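Side-chain contact in protein-tyrosine-phosphatase (Chaetomium thermophilum var. thermophilum DSM 1495, PDB 5M43), which probably removes phosphate from tyrosine and serine or threonine residues of proteins, this chain being the phosphatase domain of Yvh1: residues Q65-L68 with I69-K73. Residues are numbered along the deposited sequence; the frame is centred on the assembly and turned at random.
Sequences QDIL and IHLPK
Leu71 N donates to Leu68 O at 2.9 Å, a nearly straight backbone bond. His70 N reaches Ile67 O at 3.0 Å, in a more bent bond. The two bonds close overlapping turns, each from a carbonyl to the N three residues on, that lead into helix 71-83. Asp66 adds a side-chain bond to these turns. Its OD1 accepts from Ile69 N at 3.0 Å, with an N-H...O angle of 161°. The donor comes from above the carboxylate plane, 36° out of it. CG of Asp66 is turned away from its own N and stands beside its carbonyl carbon (chi1 -176°), which brings OD1 to Ile69 N. There the side chain crosses Ile69 at about a right angle, with OD1 3.5 Å from Ile69 CG2. That same methyl sits 3.6 Å above the His70 ring plane, over the ring centre.

The apolar side is built round Leu71. Its CD1 meets Leu68 CD1 at 4.1 Å, and its CD2 meets Ile67 CG1 at the same distance. With an alanine at Leu71, both methyl contacts would go, and a gap beside Ile67 CG1 and Leu68 CD1 is likely to open.

A glycerol, probably from the crystallisation liquor, is hydrogen-bonded to Asp66 O. The turns join the loop after strand 53-56 to helix 71-83 in the catalytic domain. Ile67 packs on Phe159 of helix 157-168 and on Thr112 of helix 109-121, while Leu71 touches Ala116 of helix 109-121.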
loop_
_atom_site.group_PDB
_atom_site.type_symbol
_atom_site.label_atom_id
_atom_site.label_comp_id
_atom_site.label_asym_id
_atom_site.label_seq_id
_atom_site.Cartn_x
_atom_site.Cartn_y
_atom_site.Cartn_z
ATOM N N GLN A 65 3.562 14.774 -8.262
ATOM C CA GLN A 65 4.604 13.923 -7.768
ATOM C C GLN A 65 4.477 12.639 -8.558
ATOM O O GLN A 65 3.364 12.141 -8.745
ATOM C CB GLN A 65 4.398 13.660 -6.276
ATOM C CG GLN A 65 4.640 14.973 -5.465
ATOM C CD GLN A 65 6.102 15.166 -5.277
ATOM O OE1 GLN A 65 6.770 14.372 -4.583
ATOM N NE2 GLN A 65 6.638 16.212 -5.897
ATOM N N ASP A 66 5.611 12.056 -8.921
ATOM C CA ASP A 66 5.637 10.795 -9.694
ATOM C C ASP A 66 5.652 9.638 -8.710
ATOM O O ASP A 66 6.645 9.423 -8.017
ATOM C CB ASP A 66 6.876 10.785 -10.573
ATOM C CG ASP A 66 6.961 9.592 -11.480
ATOM O OD1 ASP A 66 6.167 8.643 -11.360
ATOM O OD2 ASP A 66 7.916 9.633 -12.314
ATOM N N ILE A 67 4.510 8.952 -8.560
ATOM C CA ILE A 67 4.449 7.735 -7.756
ATOM C C ILE A 67 4.467 6.515 -8.675
ATOM O O ILE A 67 4.867 5.421 -8.236
ATOM C CB ILE A 67 3.204 7.762 -6.869
ATOM C CG1 ILE A 67 3.261 6.686 -5.769
ATOM C CG2 ILE A 67 1.960 7.688 -7.702
ATOM C CD1 ILE A 67 2.248 7.082 -4.597
ATOM N N LEU A 68 4.077 6.677 -9.948
ATOM C CA LEU A 68 4.108 5.535 -10.878
ATOM C C LEU A 68 5.490 4.895 -10.923
ATOM O O LEU A 68 5.620 3.661 -10.905
ATOM C CB LEU A 68 3.714 5.990 -12.293
ATOM C CG LEU A 68 3.844 4.927 -13.423
ATOM C CD1 LEU A 68 2.812 3.785 -13.137
ATOM C CD2 LEU A 68 3.626 5.655 -14.789
ATOM N N ILE A 69 6.543 5.723 -10.930
ATOM C CA ILE A 69 7.901 5.188 -11.051
ATOM C C ILE A 69 8.224 4.216 -9.913
ATOM O O ILE A 69 9.073 3.309 -10.061
ATOM C CB ILE A 69 8.910 6.358 -11.106
ATOM C CG1 ILE A 69 10.288 5.822 -11.317
ATOM C CG2 ILE A 69 8.916 7.087 -9.780
ATOM C CD1 ILE A 69 10.487 5.254 -12.657
ATOM N N HIS A 70 7.605 4.424 -8.754
ATOM C CA HIS A 70 7.845 3.622 -7.574
ATOM C C HIS A 70 6.953 2.404 -7.481
ATOM O O HIS A 70 7.179 1.594 -6.580
ATOM C CB HIS A 70 7.656 4.470 -6.319
ATOM C CG HIS A 70 8.651 5.603 -6.225
ATOM N ND1 HIS A 70 8.288 6.947 -6.216
ATOM C CD2 HIS A 70 9.997 5.583 -6.128
ATOM C CE1 HIS A 70 9.368 7.694 -6.083
ATOM N NE2 HIS A 70 10.423 6.895 -6.068
ATOM N N LEU A 71 5.940 2.278 -8.347
ATOM C CA LEU A 71 4.954 1.247 -8.029
ATOM C C LEU A 71 5.523 -0.168 -8.183
ATOM O O LEU A 71 5.151 -1.012 -7.360
ATOM C CB LEU A 71 3.673 1.401 -8.858
ATOM C CG LEU A 71 2.903 2.706 -8.535
ATOM C CD1 LEU A 71 1.647 2.725 -9.396
ATOM C CD2 LEU A 71 2.568 2.790 -7.006
ATOM N N PRO A 72 6.426 -0.480 -9.104
ATOM C CA PRO A 72 6.961 -1.859 -9.096
ATOM C C PRO A 72 7.637 -2.207 -7.780
ATOM O O PRO A 72 7.369 -3.278 -7.197
ATOM C CB PRO A 72 7.929 -1.858 -10.291
ATOM C CG PRO A 72 7.287 -0.872 -11.317
ATOM C CD PRO A 72 6.817 0.266 -10.330
ATOM N N LYS A 73 8.526 -1.334 -7.291
ATOM C CA LYS A 73 9.219 -1.598 -6.032
ATOM C C LYS A 73 8.259 -1.688 -4.857
ATOM O O LYS A 73 8.435 -2.521 -3.944
ATOM C CB LYS A 73 10.236 -0.480 -5.783
ATOM C CG LYS A 73 11.118 -0.728 -4.591
ATOM C CD LYS A 73 12.197 0.362 -4.383
ATOM C CE LYS A 73 13.269 -0.113 -3.363
ATOM N NZ LYS A 73 14.458 0.792 -3.230
#